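Local coordinates for stage II sporulation protein Q (Bacillus subtilis, PDB 3TUF) that forms with SpoIIIAH an intercellular channel between mother cell and forespore during sporulation, and takes part in forespore engulfment and membrane-protein anchoring, at the interface of chains A and B. Coordinates in Å, arbitrary orientation; residue numbers count along the deposited sequence, not the author numbering. Chains: chain A, Stage II sporulation protein Q; chain B, Stage III sporulation protein AH.

The interface of chains A and B. Residues chain A 58, 71, 78-80; chain B 176, 184, 188-189.
A:Leu80 and B:Ile176 lie alongside each other with their side chains pointing opposite ways, and the leucine CD2 methyl packs tightly on B:Ile176 CD1 at 3.4 Å. The same CD2 sits 3.8 Å above the ring plane of A:Tyr58, over its centre, with B:Ile176 against its flank; the flat ring gives the methyl a broad seat. A forked leucine suits this place: its other branch, CD1, turns to B:Val189 CG2 (4.0 Å), a compact beta-branched residue at home in a strand. B:Ile176, on helix 169-177, is branched enough to reach several partners, CD1 meeting A:Leu71 CD2 (3.6 Å) and CG2 facing the hydroxyl of A:Tyr58.

Beside this apolar cluster, B:Asp188 holds its CG anti to the backbone N (chi1 -176°), which carries the short carboxylate across to the end of strand 77-80. Both oxygens use syn lone pairs: OD2 accepts from the small hydroxyl A:Ser79 OG at 3.0 Å, OD1 from the backbone A:Leu80 N at 3.1 Å. OD1 also takes B:Val189 N from above the carboxylate plane, and together these bonds probably fix its rotation.

The rim is looser. B:Lys184 lays its aliphatic CG near A:Leu80 CD1 (4.2 Å), and its long chain bends so that the amine NZ donates a hydrogen bond to its own chain's carbonyl B:Ile176 O. Strands 77-80 and 188-194 lie side by side with a weak A:Leu80 N to B:Val189 O bond, so side chains appear to carry most of this joint, which couples SpoIIQ to SpoIIIAH in the channel complex.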
loop_
_atom_site.group_PDB
_atom_site.type_symbol
_atom_site.label_atom_id
_atom_site.label_comp_id
_atom_site.label_asym_id
_atom_site.label_seq_id
_atom_site.Cartn_x
_atom_site.Cartn_y
_atom_site.Cartn_z
ATOM N N TYR A 58 -17.571 18.990 -14.791
ATOM C CA TYR A 58 -16.452 18.247 -15.370
ATOM C C TYR A 58 -16.884 16.923 -16.008
ATOM O O TYR A 58 -17.521 16.096 -15.357
ATOM C CB TYR A 58 -15.376 17.991 -14.311
ATOM C CG TYR A 58 -14.073 17.472 -14.875
ATOM C CD1 TYR A 58 -13.840 16.109 -14.998
ATOM C CD2 TYR A 58 -13.073 18.346 -15.284
ATOM C CE1 TYR A 58 -12.651 15.630 -15.512
ATOM C CE2 TYR A 58 -11.880 17.877 -15.799
ATOM C CZ TYR A 58 -11.674 16.518 -15.911
ATOM O OH TYR A 58 -10.488 16.046 -16.424
ATOM N N LEU A 71 -12.389 23.062 -14.385
ATOM C CA LEU A 71 -11.670 22.904 -13.131
ATOM C C LEU A 71 -11.968 24.045 -12.181
ATOM O O LEU A 71 -12.031 25.224 -12.601
ATOM C CB LEU A 71 -10.161 22.799 -13.348
ATOM C CG LEU A 71 -9.605 21.486 -13.910
ATOM C CD1 LEU A 71 -8.092 21.618 -14.011
ATOM C CD2 LEU A 71 -9.978 20.187 -13.120
ATOM N N TYR A 78 -6.461 22.328 -7.458
ATOM C CA TYR A 78 -7.501 22.184 -8.459
ATOM C C TYR A 78 -8.512 21.099 -8.077
ATOM O O TYR A 78 -8.158 20.055 -7.528
ATOM C CB TYR A 78 -6.848 21.781 -9.756
ATOM C CG TYR A 78 -5.772 22.747 -10.167
ATOM C CD1 TYR A 78 -6.009 23.689 -11.166
ATOM C CD2 TYR A 78 -4.524 22.736 -9.559
ATOM C CE1 TYR A 78 -5.011 24.592 -11.564
ATOM C CE2 TYR A 78 -3.538 23.604 -9.941
ATOM C CZ TYR A 78 -3.786 24.551 -10.941
ATOM O OH TYR A 78 -2.806 25.458 -11.342
ATOM N N SER A 79 -9.772 21.308 -8.374
ATOM C CA SER A 79 -10.743 20.337 -7.974
ATOM C C SER A 79 -11.681 20.248 -9.199
ATOM O O SER A 79 -11.552 21.074 -10.141
ATOM C CB SER A 79 -11.377 20.806 -6.661
ATOM O OG SER A 79 -12.774 20.559 -6.595
ATOM N N LEU A 80 -12.532 19.215 -9.263
ATOM C CA LEU A 80 -13.357 18.963 -10.463
ATOM C C LEU A 80 -14.586 19.845 -10.323
ATOM O O LEU A 80 -15.049 20.007 -9.204
ATOM C CB LEU A 80 -13.865 17.539 -10.444
ATOM C CG LEU A 80 -12.841 16.391 -10.576
ATOM C CD1 LEU A 80 -13.638 15.130 -10.811
ATOM C CD2 LEU A 80 -11.836 16.628 -11.667
ATOM N N ILE B 176 -5.422 14.303 -13.195
ATOM C CA ILE B 176 -6.797 13.816 -13.017
ATOM C C ILE B 176 -7.132 12.777 -14.070
ATOM O O ILE B 176 -7.944 11.876 -13.849
ATOM C CB ILE B 176 -7.837 14.967 -13.010
ATOM C CG1 ILE B 176 -7.684 15.793 -11.759
ATOM C CG2 ILE B 176 -9.277 14.408 -13.076
ATOM C CD1 ILE B 176 -8.436 17.164 -11.893
ATOM N N LYS B 184 -14.050 9.369 -10.672
ATOM C CA LYS B 184 -14.360 10.708 -11.119
ATOM C C LYS B 184 -15.858 10.898 -11.292
ATOM O O LYS B 184 -16.370 11.972 -11.044
ATOM C CB LYS B 184 -13.600 11.060 -12.397
ATOM C CG LYS B 184 -12.153 11.485 -12.129
ATOM C CD LYS B 184 -11.308 11.595 -13.470
ATOM C CE LYS B 184 -11.184 10.313 -14.274
ATOM N NZ LYS B 184 -10.337 10.525 -15.503
ATOM N N ASP B 188 -15.368 13.604 -5.820
ATOM C CA ASP B 188 -14.640 14.796 -6.250
ATOM C C ASP B 188 -13.190 14.338 -6.213
ATOM O O ASP B 188 -12.889 13.279 -5.638
ATOM C CB ASP B 188 -14.962 16.058 -5.368
ATOM C CG ASP B 188 -14.266 17.368 -5.892
ATOM O OD1 ASP B 188 -13.846 17.454 -7.094
ATOM O OD2 ASP B 188 -14.108 18.330 -5.088
ATOM N N VAL B 189 -12.321 15.106 -6.853
ATOM C CA VAL B 189 -10.932 14.793 -6.953
ATOM C C VAL B 189 -10.203 16.120 -6.802
ATOM O O VAL B 189 -10.486 17.070 -7.509
ATOM C CB VAL B 189 -10.631 14.231 -8.371
ATOM C CG1 VAL B 189 -9.143 14.154 -8.608
ATOM C CG2 VAL B 189 -11.265 12.849 -8.622
#